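PDB 4WVA: mannosylglycerate hydrolase MGH1-like glycoside hydrolase domain-containing protein from Thermus thermophilus HB8, which hydrolyses mannosylglycerate, a solute that thermophiles make under osmotic stress, into mannose and glycerate, and cleaves glucosylglycerate to glucose and glycerate. Local coordinates for residues V157-S162 / S228-V233; G100-P105 / V235-I240; A19-A24 / W48-Q53. One frame throughout, in Å; residues are numbered along the deposited sequence.

Contacts 1 and 2 adjoin, their centres about 10 Å apart, and contact 1 is nested inside the chain loop that contact 2 closes. Helix 235-254 follows strand 232-233 after one residue, and Glu-161 joins the two loops: its OE1 lies 2.9 Å from Thr-102 N, a probable hydrogen bond, and its O packs on Phe-237. Both lie close to the probable active site. In contact 1 the Pro-159 side chain is about 6 Å from that of Asp-165, the likely proton donor, and in contact 2 the Gln-103 side chain is about 5 Å from a bound Tris molecule. Contact 3 stands apart, its centre about 28 Å from that of contact 1 and across the chain's centre.

Contact 1: V157-S162 / S228-V233; sequences VHPWES and SPFKVV
Within the (alpha/alpha)6-barrel of this GH63 enzyme, loop 157-162, which leads on to the probable proton donor Asp-165, lies against residues 228-233, the turn that follows helix 221-227 and enters strand 232-233. Phe-230 and Val-157 share most of the contact. The CG of Phe-230 is anti to the backbone N (chi1 -175°), which sends the ring across the facing loop. CB of Phe-230 sits 3.6 Å from Val-157 O, and CD1 comes to 3.5 Å from Val-157 C. Farther out, CE1 of Phe-230 meets Pro-159 N at 3.6 Å, and CZ at the tip reaches the proline CD. That CD rides over the ring's centre in a CH-pi contact, 3.8 Å from the Phe-230 centroid and 11° off the normal. Val-232 CG2 takes the opposite face, nearer the rim, so the ring is sandwiched; Pro-173 and Leu-174 of helix 171-175 also touch it.

The backbone adds a CA-H...O contact, Val-157 CA to Phe-230 O at 3.3 Å. This oxygen also accepts the Ser-228 hydroxyl, OG to Phe-230 O 2.7 Å, from above the carbonyl plane. On the loop side, Val-157 N donates to Glu-161 OE2, while OE1 forms a salt bridge with Arg-146. His-158 is held at both ring nitrogens: NE2 bonds to Tyr-207 O, and ND1 takes Trp-160 N at 3.1 Å, almost in the ring plane.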
ATOM      1  N   VAL A 157      -2.607 -24.047  14.752  1.00 11.49           N
ATOM      2  CA  VAL A 157      -3.400 -25.211  15.125  1.00 11.94           C
ATOM      3  C   VAL A 157      -3.455 -25.430  16.635  1.00 12.20           C
ATOM      4  O   VAL A 157      -4.137 -26.348  17.102  1.00 12.56           O
ATOM      5  CB  VAL A 157      -2.892 -26.468  14.388  1.00 12.15           C
ATOM      6  CG1 VAL A 157      -3.052 -26.272  12.874  1.00 12.83           C
ATOM      7  CG2 VAL A 157      -1.443 -26.779  14.742  1.00 12.68           C
ATOM      8  N   HIS A 158      -2.786 -24.567  17.401  1.00 11.72           N
ATOM      9  CA  HIS A 158      -2.812 -24.663  18.839  1.00 11.69           C
ATOM     10  C   HIS A 158      -2.766 -23.248  19.401  1.00 11.70           C
ATOM     11  O   HIS A 158      -1.948 -22.469  18.926  1.00 11.61           O
ATOM     12  CB  HIS A 158      -1.599 -25.468  19.323  1.00 12.08           C
ATOM     13  CG  HIS A 158      -1.767 -26.008  20.706  1.00 12.64           C
ATOM     14  ND1 HIS A 158      -1.889 -25.190  21.803  1.00 12.57           N
ATOM     15  CD2 HIS A 158      -1.887 -27.276  21.165  1.00 13.20           C
ATOM     16  CE1 HIS A 158      -2.087 -25.927  22.887  1.00 12.56           C
ATOM     17  NE2 HIS A 158      -2.071 -27.201  22.524  1.00 12.80           N
ATOM     18  N   PRO A 159      -3.594 -22.930  20.407  1.00 11.68           N
ATOM     19  CA  PRO A 159      -3.543 -21.585  21.009  1.00 11.76           C
ATOM     20  C   PRO A 159      -2.140 -21.203  21.530  1.00 11.39           C
ATOM     21  O   PRO A 159      -1.783 -20.015  21.549  1.00 11.19           O
ATOM     22  CB  PRO A 159      -4.570 -21.658  22.145  1.00 12.33           C
ATOM     23  CG  PRO A 159      -4.777 -23.122  22.391  1.00 12.25           C
ATOM     24  CD  PRO A 159      -4.631 -23.764  21.050  1.00 11.57           C
ATOM     25  N   TRP A 160      -1.346 -22.185  21.952  1.00 11.36           N
ATOM     26  CA  TRP A 160       0.041 -21.934  22.377  1.00 11.31           C
ATOM     27  C   TRP A 160       0.859 -21.237  21.293  1.00 11.04           C
ATOM     28  O   TRP A 160       1.778 -20.472  21.613  1.00 11.50           O
ATOM     29  CB  TRP A 160       0.772 -23.222  22.806  1.00 11.73           C
ATOM     30  CG  TRP A 160       0.458 -23.675  24.223  1.00 12.84           C
ATOM     31  CD1 TRP A 160       0.137 -22.877  25.262  1.00 13.13           C
ATOM     32  CD2 TRP A 160       0.515 -25.016  24.752  1.00 13.20           C
ATOM     33  NE1 TRP A 160      -0.039 -23.626  26.411  1.00 13.84           N
ATOM     34  CE2 TRP A 160       0.173 -24.943  26.115  1.00 14.02           C
ATOM     35  CE3 TRP A 160       0.796 -26.271  24.194  1.00 14.62           C
ATOM     36  CZ2 TRP A 160       0.113 -26.075  26.937  1.00 13.75           C
ATOM     37  CZ3 TRP A 160       0.715 -27.395  25.008  1.00 14.37           C
ATOM     38  CH2 TRP A 160       0.388 -27.284  26.359  1.00 14.05           C
ATOM     39  N   GLU A 161       0.538 -21.498  20.022  1.00 10.74           N
ATOM     40  CA  GLU A 161       1.318 -20.930  18.924  1.00 10.27           C
ATOM     41  C   GLU A 161       1.136 -19.422  18.748  1.00 10.38           C
ATOM     42  O   GLU A 161       2.002 -18.765  18.150  1.00  9.82           O
ATOM     43  CB  GLU A 161       1.007 -21.629  17.613  1.00 10.51           C
ATOM     44  CG  GLU A 161       1.316 -23.107  17.634  1.00 10.53           C
ATOM     45  CD  GLU A 161       1.167 -23.744  16.281  1.00 10.59           C
ATOM     46  OE1 GLU A 161       2.121 -24.397  15.824  1.00 11.25           O
ATOM     47  OE2 GLU A 161       0.100 -23.556  15.664  1.00 11.20           O
ATOM     48  N   SER A 162       0.049 -18.884  19.280  1.00 10.30           N
ATOM     49  CA  SER A 162      -0.163 -17.434  19.346  1.00 10.36           C
ATOM     50  C   SER A 162       0.754 -16.752  20.345  1.00 10.34           C
ATOM     51  O   SER A 162       0.920 -15.540  20.299  1.00 10.11           O
ATOM     52  CB  SER A 162      -1.606 -17.111  19.713  1.00 10.42           C
ATOM     53  OG  SER A 162      -1.875 -17.407  21.086  1.00 10.84           O
ATOM     54  N   SER A 228      -6.945 -31.063  12.571  1.00 20.85           N
ATOM     55  CA  SER A 228      -7.014 -30.274  13.798  1.00 18.61           C
ATOM     56  C   SER A 228      -8.405 -29.664  13.960  1.00 17.81           C
ATOM     57  O   SER A 228      -8.900 -29.004  13.046  1.00 18.79           O
ATOM     58  CB  SER A 228      -5.957 -29.173  13.858  1.00 17.51           C
ATOM     59  OG  SER A 228      -6.109 -28.467  15.080  1.00 17.58           O
ATOM     60  N   PRO A 229      -9.052 -29.878  15.120  1.00 17.39           N
ATOM     61  CA  PRO A 229     -10.303 -29.204  15.401  1.00 17.02           C
ATOM     62  C   PRO A 229     -10.122 -27.728  15.775  1.00 16.28           C
ATOM     63  O   PRO A 229     -11.119 -27.042  16.018  1.00 17.20           O
ATOM     64  CB  PRO A 229     -10.865 -29.993  16.581  1.00 17.40           C
ATOM     65  CG  PRO A 229      -9.650 -30.477  17.287  1.00 17.39           C
ATOM     66  CD  PRO A 229      -8.636 -30.750  16.241  1.00 17.80           C
ATOM     67  N   PHE A 230      -8.868 -27.254  15.817  1.00 14.75           N
ATOM     68  CA  PHE A 230      -8.532 -25.851  16.125  1.00 14.33           C
ATOM     69  C   PHE A 230      -7.718 -25.364  14.934  1.00 13.41           C
ATOM     70  O   PHE A 230      -6.630 -25.880  14.683  1.00 13.50           O
ATOM     71  CB  PHE A 230      -7.693 -25.752  17.413  1.00 13.58           C
ATOM     72  CG  PHE A 230      -7.405 -24.337  17.861  1.00 13.48           C
ATOM     73  CD1 PHE A 230      -6.317 -23.637  17.361  1.00 13.24           C
ATOM     74  CD2 PHE A 230      -8.206 -23.714  18.793  1.00 13.83           C
ATOM     75  CE1 PHE A 230      -6.047 -22.343  17.790  1.00 13.27           C
ATOM     76  CE2 PHE A 230      -7.956 -22.425  19.220  1.00 14.17           C
ATOM     77  CZ  PHE A 230      -6.867 -21.735  18.717  1.00 13.79           C
ATOM     78  N   LYS A 231      -8.278 -24.434  14.154  1.00 14.20           N
ATOM     79  CA  LYS A 231      -7.601 -23.841  12.998  1.00 14.52           C
ATOM     80  C   LYS A 231      -7.967 -22.365  12.960  1.00 13.45           C
ATOM     81  O   LYS A 231      -9.121 -22.006  12.686  1.00 12.82           O
ATOM     82  CB  LYS A 231      -8.018 -24.530  11.694  1.00 16.88           C
ATOM     83  CG  LYS A 231      -7.343 -25.862  11.461  1.00 19.88           C
ATOM     84  CD  LYS A 231      -7.538 -26.346  10.034  1.00 22.57           C
ATOM     85  CE  LYS A 231      -8.926 -26.907   9.794  1.00 24.40           C
ATOM     86  NZ  LYS A 231      -9.076 -28.259  10.405  1.00 26.19           N
ATOM     87  N   VAL A 232      -6.996 -21.510  13.280  1.00 12.24           N
ATOM     88  CA  VAL A 232      -7.258 -20.101  13.456  1.00 11.65           C
ATOM     89  C   VAL A 232      -6.232 -19.272  12.696  1.00 11.12           C
ATOM     90  O   VAL A 232      -5.038 -19.609  12.690  1.00 10.97           O
ATOM     91  CB  VAL A 232      -7.193 -19.752  14.954  1.00 11.88           C
ATOM     92  CG1 VAL A 232      -7.161 -18.260  15.184  1.00 12.87           C
ATOM     93  CG2 VAL A 232      -8.382 -20.371  15.661  1.00 12.18           C
ATOM     94  N   VAL A 233      -6.706 -18.214  12.033  1.00 10.50           N
ATOM     95  CA  VAL A 233      -5.816 -17.176  11.529  1.00 10.60           C
ATOM     96  C   VAL A 233      -5.697 -16.141  12.646  1.00 10.18           C
ATOM     97  O   VAL A 233      -6.604 -15.342  12.881  1.00 10.31           O
ATOM     98  CB  VAL A 233      -6.312 -16.531  10.215  1.00 10.42           C
ATOM     99  CG1 VAL A 233      -5.402 -15.371   9.825  1.00 10.64           C
ATOM    100  CG2 VAL A 233      -6.367 -17.583   9.106  1.00 10.82           C
TER

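Contact 2: G100-P105 / V235-I240; sequences GITQPP and VGFNAI
Phe-237, in the first turn of helix 235-254, reaches under the two consecutive prolines of loop 100-105. Its CG is anti to the backbone N (chi1 -164°), which carries the ring off the helix and beneath Pro-104 and Pro-105. Both prolines lie over the same face and make CH-pi contacts: Pro-105 CD is 3.8 Å from the Phe-237 centroid, and Pro-104 CA is 4.1 Å from it, farther off the normal. Each proline crosses the phenyl side chain at roughly a right angle. Thr-102 comes to the edge instead, its CG2 near the ring plane and 3.9 Å from Phe-237 CZ. That methyl occupies the crowded position between backbone N and carbonyl carbon, which puts OG1 anti to N, where it bonds to Leu-69 O. Gln-103 O approaches Phe-237 CE2 obliquely, at 3.3 Å.

One turn along the helix, Ile-240 spreads its branches between the prolines. CG1 is anti to the carbonyl carbon (chi1 -74°) and the chain runs on extended, so Ile-240 CD1 touches Pro-104 CB at 3.8 Å, and Ile-240 CG2 lies 3.6 Å from Pro-105 C. Replacing Phe-237 with an alanine would remove the face under both prolines and would probably loosen the loop that holds Gln-103.

Gln-103 itself turns away from the helix. Its chi1 of -112° is not staggered, yet OE1 accepts a hydrogen bond from Trp-34 N, which ties that end of the side chain to another probable substrate-binding residue. The arrangement is that of a loop that probably lines the substrate pocket of an (alpha/alpha)6-barrel, its back packed on a barrel helix and its polar side chain placed at the probable substrate site.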
ATOM      1  N   GLY A 100       6.402 -29.666  19.296  1.00 14.27           N
ATOM      2  CA  GLY A 100       5.980 -29.979  17.944  1.00 14.12           C
ATOM      3  C   GLY A 100       5.041 -28.942  17.358  1.00 14.49           C
ATOM      4  O   GLY A 100       4.314 -29.232  16.394  1.00 15.04           O
ATOM      5  N   ILE A 101       5.080 -27.738  17.934  1.00 13.79           N
ATOM      6  CA  ILE A 101       4.320 -26.584  17.439  1.00 13.27           C
ATOM      7  C   ILE A 101       5.262 -25.379  17.421  1.00 12.47           C
ATOM      8  O   ILE A 101       6.372 -25.452  17.934  1.00 11.38           O
ATOM      9  CB  ILE A 101       3.097 -26.273  18.315  1.00 13.51           C
ATOM     10  CG1 ILE A 101       3.507 -26.039  19.784  1.00 13.59           C
ATOM     11  CG2 ILE A 101       2.053 -27.385  18.207  1.00 13.59           C
ATOM     12  CD1 ILE A 101       2.407 -25.514  20.678  1.00 13.86           C
ATOM     13  N   THR A 102       4.811 -24.268  16.831  1.00 11.70           N
ATOM     14  CA  THR A 102       5.657 -23.089  16.675  1.00 11.09           C
ATOM     15  C   THR A 102       5.150 -21.899  17.513  1.00 11.08           C
ATOM     16  O   THR A 102       4.352 -22.074  18.432  1.00 10.79           O
ATOM     17  CB  THR A 102       5.834 -22.765  15.173  1.00 11.16           C
ATOM     18  OG1 THR A 102       6.904 -21.825  14.980  1.00 10.79           O
ATOM     19  CG2 THR A 102       4.556 -22.277  14.517  1.00 11.14           C
ATOM     20  N   GLN A 103       5.666 -20.703  17.227  1.00 10.73           N
ATOM     21  CA  GLN A 103       5.282 -19.492  17.981  1.00 10.24           C
ATOM     22  C   GLN A 103       5.491 -18.291  17.064  1.00 10.21           C
ATOM     23  O   GLN A 103       6.061 -18.433  15.994  1.00  9.83           O
ATOM     24  CB  GLN A 103       6.117 -19.334  19.256  1.00 10.52           C
ATOM     25  CG  GLN A 103       5.315 -19.514  20.538  1.00 10.55           C
ATOM     26  CD  GLN A 103       6.102 -19.152  21.794  1.00 10.25           C
ATOM     27  OE1 GLN A 103       7.318 -18.871  21.753  1.00 10.03           O
ATOM     28  NE2 GLN A 103       5.417 -19.153  22.916  1.00 10.61           N
ATOM     29  N   PRO A 104       5.046 -17.096  17.491  1.00 10.09           N
ATOM     30  CA  PRO A 104       5.125 -15.983  16.539  1.00 10.05           C
ATOM     31  C   PRO A 104       6.559 -15.680  16.084  1.00 10.17           C
ATOM     32  O   PRO A 104       7.466 -15.546  16.919  1.00 10.83           O
ATOM     33  CB  PRO A 104       4.528 -14.810  17.332  1.00  9.91           C
ATOM     34  CG  PRO A 104       3.605 -15.477  18.304  1.00  9.72           C
ATOM     35  CD  PRO A 104       4.351 -16.699  18.724  1.00 10.02           C
ATOM     36  N   PRO A 105       6.762 -15.555  14.761  1.00 10.16           N
ATOM     37  CA  PRO A 105       8.105 -15.548  14.189  1.00 10.25           C
ATOM     38  C   PRO A 105       8.719 -14.151  14.209  1.00 10.75           C
ATOM     39  O   PRO A 105       8.974 -13.571  13.172  1.00 10.65           O
ATOM     40  CB  PRO A 105       7.871 -16.062  12.778  1.00 10.32           C
ATOM     41  CG  PRO A 105       6.495 -15.622  12.439  1.00 10.41           C
ATOM     42  CD  PRO A 105       5.721 -15.744  13.720  1.00 10.53           C
ATOM     43  N   VAL A 235      -4.394 -12.847  14.256  1.00  9.85           N
ATOM     44  CA  VAL A 235      -3.922 -11.539  13.836  1.00  9.79           C
ATOM     45  C   VAL A 235      -2.525 -11.238  14.383  1.00  9.44           C
ATOM     46  O   VAL A 235      -1.694 -10.650  13.689  1.00  9.13           O
ATOM     47  CB  VAL A 235      -4.916 -10.399  14.180  1.00 10.14           C
ATOM     48  CG1 VAL A 235      -5.149 -10.253  15.679  1.00 10.26           C
ATOM     49  CG2 VAL A 235      -4.442  -9.091  13.587  1.00 10.37           C
ATOM     50  N   GLY A 236      -2.250 -11.655  15.626  1.00  9.28           N
ATOM     51  CA  GLY A 236      -0.940 -11.413  16.206  1.00  9.28           C
ATOM     52  C   GLY A 236       0.183 -12.137  15.470  1.00  9.04           C
ATOM     53  O   GLY A 236       1.164 -11.515  15.059  1.00  8.66           O
ATOM     54  N   PHE A 237       0.031 -13.453  15.309  1.00  8.77           N
ATOM     55  CA  PHE A 237       1.003 -14.295  14.621  1.00  9.33           C
ATOM     56  C   PHE A 237       1.272 -13.720  13.238  1.00  9.18           C
ATOM     57  O   PHE A 237       2.398 -13.547  12.837  1.00  9.30           O
ATOM     58  CB  PHE A 237       0.483 -15.729  14.514  1.00  9.32           C
ATOM     59  CG  PHE A 237       1.535 -16.742  14.165  1.00  9.73           C
ATOM     60  CD1 PHE A 237       2.020 -16.846  12.886  1.00  9.88           C
ATOM     61  CD2 PHE A 237       2.013 -17.628  15.128  1.00  9.60           C
ATOM     62  CE1 PHE A 237       2.981 -17.786  12.567  1.00 10.12           C
ATOM     63  CE2 PHE A 237       2.966 -18.568  14.814  1.00 10.04           C
ATOM     64  CZ  PHE A 237       3.458 -18.648  13.540  1.00 10.34           C
ATOM     65  N   ASN A 238       0.208 -13.382  12.527  1.00  9.32           N
ATOM     66  CA  ASN A 238       0.350 -12.900  11.161  1.00  9.36           C
ATOM     67  C   ASN A 238       0.916 -11.501  11.020  1.00  9.20           C
ATOM     68  O   ASN A 238       1.669 -11.230  10.078  1.00  9.35           O
ATOM     69  CB  ASN A 238      -0.976 -13.059  10.414  1.00  9.13           C
ATOM     70  CG  ASN A 238      -1.167 -14.483   9.939  1.00  9.27           C
ATOM     71  OD1 ASN A 238      -0.602 -14.883   8.923  1.00  9.54           O
ATOM     72  ND2 ASN A 238      -1.913 -15.277  10.709  1.00  9.50           N
ATOM     73  N   ALA A 239       0.585 -10.608  11.943  1.00  9.36           N
ATOM     74  CA  ALA A 239       1.184  -9.284  11.919  1.00  9.21           C
ATOM     75  C   ALA A 239       2.671  -9.394  12.166  1.00  8.92           C
ATOM     76  O   ALA A 239       3.481  -8.726  11.505  1.00  8.61           O
ATOM     77  CB  ALA A 239       0.553  -8.385  12.954  1.00  9.33           C
ATOM     78  N   ILE A 240       3.041 -10.239  13.123  1.00  8.74           N
ATOM     79  CA  ILE A 240       4.460 -10.460  13.434  1.00  8.77           C
ATOM     80  C   ILE A 240       5.208 -11.095  12.252  1.00  8.84           C
ATOM     81  O   ILE A 240       6.348 -10.697  11.917  1.00  9.20           O
ATOM     82  CB  ILE A 240       4.598 -11.265  14.760  1.00  8.51           C
ATOM     83  CG1 ILE A 240       4.276 -10.333  15.942  1.00  8.85           C
ATOM     84  CG2 ILE A 240       5.977 -11.893  14.925  1.00  8.73           C
ATOM     85  CD1 ILE A 240       4.061 -11.065  17.232  1.00  8.64           C
TER

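Contact 3: A19-A24 / W48-Q53; sequences AFTVPA and WERAWQ
Polar contacts come first, and Arg-50 supplies them. CG is anti to the backbone N (chi1 -179°) and the chain bends at chi2 (62°), bringing the guanidinium off helix 48-62 to loop 19-24. NH2 of Arg-50 gives a weak hydrogen bond to Thr-21 OG1, 3.0 Å long but bent to 129°, and Phe-20 O lies 3.3 Å from the same NH2. NH2 is also bonded to Ser-16 OG. Thr-21 OG1 is bonded more firmly to Glu-54 OE1 and also to Trp-43 NE1.

Charge and pi interactions also hold the group. Glu-54 OE1 forms a salt bridge with Arg-50 NH1, so one carboxylate oxygen ties threonine and arginine together, and Trp-43 offers its ring for a cation-pi contact.

Backbone packing completes the contact. Ala-19 C lies over one face of the guanidinium, while Ala-19 O and Gln-53 O, both acceptors, approach to 3.3 Å without bonding. Beside them Gln-53 NE2 bonds along the helix to Glu-49 OE1 at 3.0 Å.

Together these contacts fasten the loop after the N-terminal helix 4-15 to helix 48-62, beside helix 33-43, in the (alpha/alpha)6-barrel.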
ATOM      1  N   ALA A  19      24.110 -20.113  26.748  1.00 17.42           N
ATOM      2  CA  ALA A  19      23.762 -19.895  25.355  1.00 17.27           C
ATOM      3  C   ALA A  19      22.311 -19.479  25.158  1.00 15.67           C
ATOM      4  O   ALA A  19      21.938 -19.064  24.064  1.00 16.54           O
ATOM      5  CB  ALA A  19      24.024 -21.170  24.573  1.00 19.42           C
ATOM      6  N   PHE A  20      21.487 -19.610  26.192  1.00 13.90           N
ATOM      7  CA  PHE A  20      20.081 -19.218  26.110  1.00 13.42           C
ATOM      8  C   PHE A  20      19.639 -18.742  27.481  1.00 12.67           C
ATOM      9  O   PHE A  20      20.351 -18.921  28.469  1.00 12.96           O
ATOM     10  CB  PHE A  20      19.193 -20.364  25.619  1.00 13.21           C
ATOM     11  CG  PHE A  20      19.037 -21.485  26.616  1.00 13.48           C
ATOM     12  CD1 PHE A  20      17.971 -21.515  27.497  1.00 13.98           C
ATOM     13  CD2 PHE A  20      19.969 -22.514  26.653  1.00 13.46           C
ATOM     14  CE1 PHE A  20      17.863 -22.531  28.445  1.00 14.45           C
ATOM     15  CE2 PHE A  20      19.859 -23.532  27.586  1.00 13.96           C
ATOM     16  CZ  PHE A  20      18.794 -23.548  28.463  1.00 14.65           C
ATOM     17  N   THR A  21      18.483 -18.087  27.511  1.00 11.07           N
ATOM     18  CA  THR A  21      17.940 -17.499  28.712  1.00 10.45           C
ATOM     19  C   THR A  21      16.578 -18.119  28.971  1.00 10.74           C
ATOM     20  O   THR A  21      15.726 -18.178  28.077  1.00 10.61           O
ATOM     21  CB  THR A  21      17.804 -15.977  28.526  1.00  9.78           C
ATOM     22  OG1 THR A  21      19.014 -15.455  27.959  1.00 10.32           O
ATOM     23  CG2 THR A  21      17.494 -15.303  29.827  1.00  9.63           C
ATOM     24  N   VAL A  22      16.367 -18.651  30.163  1.00 10.43           N
ATOM     25  CA  VAL A  22      15.025 -19.103  30.519  1.00 10.42           C
ATOM     26  C   VAL A  22      14.081 -17.922  30.678  1.00 10.62           C
ATOM     27  O   VAL A  22      14.481 -16.881  31.179  1.00 10.81           O
ATOM     28  CB  VAL A  22      14.980 -19.960  31.795  1.00 10.77           C
ATOM     29  CG1 VAL A  22      15.840 -21.190  31.616  1.00 11.08           C
ATOM     30  CG2 VAL A  22      15.355 -19.173  33.048  1.00 10.68           C
ATOM     31  N   PRO A  23      12.820 -18.072  30.238  1.00 10.61           N
ATOM     32  CA  PRO A  23      11.899 -16.958  30.469  1.00 10.60           C
ATOM     33  C   PRO A  23      11.672 -16.623  31.937  1.00 10.94           C
ATOM     34  O   PRO A  23      11.465 -15.457  32.283  1.00 10.27           O
ATOM     35  CB  PRO A  23      10.607 -17.419  29.791  1.00 10.55           C
ATOM     36  CG  PRO A  23      11.080 -18.318  28.701  1.00 10.82           C
ATOM     37  CD  PRO A  23      12.274 -19.035  29.266  1.00 10.85           C
ATOM     38  N   ALA A  24      11.701 -17.643  32.797  1.00 11.24           N
ATOM     39  CA  ALA A  24      11.606 -17.422  34.242  1.00 12.13           C
ATOM     40  C   ALA A  24      12.080 -18.686  34.933  1.00 12.77           C
ATOM     41  O   ALA A  24      11.757 -19.764  34.478  1.00 12.44           O
ATOM     42  CB  ALA A  24      10.188 -17.108  34.657  1.00 12.70           C
ATOM     43  N   TRP A  48      27.029  -7.800  22.815  1.00 14.90           N
ATOM     44  CA  TRP A  48      26.475  -8.115  21.478  1.00 15.28           C
ATOM     45  C   TRP A  48      26.634  -9.579  21.107  1.00 15.17           C
ATOM     46  O   TRP A  48      25.709 -10.175  20.548  1.00 14.39           O
ATOM     47  CB  TRP A  48      27.084  -7.226  20.390  1.00 16.41           C
ATOM     48  CG  TRP A  48      26.552  -5.862  20.449  1.00 17.99           C
ATOM     49  CD1 TRP A  48      27.048  -4.830  21.189  1.00 18.52           C
ATOM     50  CD2 TRP A  48      25.387  -5.354  19.778  1.00 17.64           C
ATOM     51  NE1 TRP A  48      26.280  -3.711  21.015  1.00 18.81           N
ATOM     52  CE2 TRP A  48      25.239  -4.011  20.176  1.00 17.90           C
ATOM     53  CE3 TRP A  48      24.448  -5.904  18.897  1.00 17.89           C
ATOM     54  CZ2 TRP A  48      24.211  -3.199  19.705  1.00 18.23           C
ATOM     55  CZ3 TRP A  48      23.430  -5.103  18.430  1.00 17.59           C
ATOM     56  CH2 TRP A  48      23.309  -3.760  18.849  1.00 17.28           C
ATOM     57  N   GLU A  49      27.781 -10.177  21.429  1.00 14.87           N
ATOM     58  CA  GLU A  49      27.960 -11.595  21.137  1.00 15.45           C
ATOM     59  C   GLU A  49      26.888 -12.430  21.829  1.00 13.84           C
ATOM     60  O   GLU A  49      26.368 -13.373  21.243  1.00 13.89           O
ATOM     61  CB  GLU A  49      29.345 -12.122  21.542  1.00 17.66           C
ATOM     62  CG  GLU A  49      29.557 -13.600  21.147  1.00 19.83           C
ATOM     63  CD  GLU A  49      29.475 -13.847  19.633  1.00 22.50           C
ATOM     64  OE1 GLU A  49      28.473 -14.431  19.119  1.00 27.49           O
ATOM     65  OE2 GLU A  49      30.432 -13.451  18.940  1.00 25.75           O
ATOM     66  N   ARG A  50      26.580 -12.079  23.073  1.00 13.12           N
ATOM     67  CA  ARG A  50      25.587 -12.790  23.858  1.00 12.96           C
ATOM     68  C   ARG A  50      24.195 -12.699  23.234  1.00 12.35           C
ATOM     69  O   ARG A  50      23.446 -13.670  23.271  1.00 11.66           O
ATOM     70  CB  ARG A  50      25.577 -12.258  25.295  1.00 13.16           C
ATOM     71  CG  ARG A  50      24.596 -12.955  26.217  1.00 13.26           C
ATOM     72  CD  ARG A  50      24.909 -14.421  26.387  1.00 13.83           C
ATOM     73  NE  ARG A  50      23.953 -15.077  27.275  1.00 14.29           N
ATOM     74  CZ  ARG A  50      22.734 -15.489  26.915  1.00 14.37           C
ATOM     75  NH1 ARG A  50      22.291 -15.308  25.662  1.00 14.64           N
ATOM     76  NH2 ARG A  50      21.961 -16.105  27.804  1.00 14.02           N
ATOM     77  N   ALA A  51      23.870 -11.545  22.640  1.00 11.82           N
ATOM     78  CA  ALA A  51      22.600 -11.355  21.937  1.00 11.75           C
ATOM     79  C   ALA A  51      22.506 -12.298  20.739  1.00 11.64           C
ATOM     80  O   ALA A  51      21.508 -12.961  20.543  1.00 11.35           O
ATOM     81  CB  ALA A  51      22.440  -9.910  21.517  1.00 11.92           C
ATOM     82  N   TRP A  52      23.569 -12.379  19.951  1.00 11.45           N
ATOM     83  CA  TRP A  52      23.584 -13.305  18.825  1.00 11.45           C
ATOM     84  C   TRP A  52      23.469 -14.749  19.307  1.00 12.29           C
ATOM     85  O   TRP A  52      22.753 -15.563  18.731  1.00 11.70           O
ATOM     86  CB  TRP A  52      24.867 -13.179  18.030  1.00 11.48           C
ATOM     87  CG  TRP A  52      24.977 -12.000  17.145  1.00 11.20           C
ATOM     88  CD1 TRP A  52      25.818 -10.955  17.282  1.00 11.36           C
ATOM     89  CD2 TRP A  52      24.233 -11.763  15.942  1.00 11.45           C
ATOM     90  NE1 TRP A  52      25.654 -10.067  16.252  1.00 11.54           N
ATOM     91  CE2 TRP A  52      24.688 -10.549  15.405  1.00 11.64           C
ATOM     92  CE3 TRP A  52      23.237 -12.470  15.262  1.00 11.78           C
ATOM     93  CZ2 TRP A  52      24.170 -10.018  14.222  1.00 11.82           C
ATOM     94  CZ3 TRP A  52      22.719 -11.932  14.087  1.00 11.83           C
ATOM     95  CH2 TRP A  52      23.193 -10.743  13.576  1.00 11.71           C
ATOM     96  N   GLN A  53      24.192 -15.066  20.377  1.00 12.62           N
ATOM     97  CA  GLN A  53      24.249 -16.447  20.840  1.00 13.71           C
ATOM     98  C   GLN A  53      22.870 -16.988  21.193  1.00 12.18           C
ATOM     99  O   GLN A  53      22.567 -18.155  20.923  1.00 12.20           O
ATOM    100  CB  GLN A  53      25.218 -16.584  22.019  1.00 15.93           C
ATOM    101  CG  GLN A  53      26.687 -16.515  21.620  1.00 18.96           C
ATOM    102  CD  GLN A  53      27.103 -17.654  20.699  1.00 22.71           C
ATOM    103  OE1 GLN A  53      26.572 -18.781  20.789  1.00 27.51           O
ATOM    104  NE2 GLN A  53      28.044 -17.373  19.793  1.00 25.47           N
TER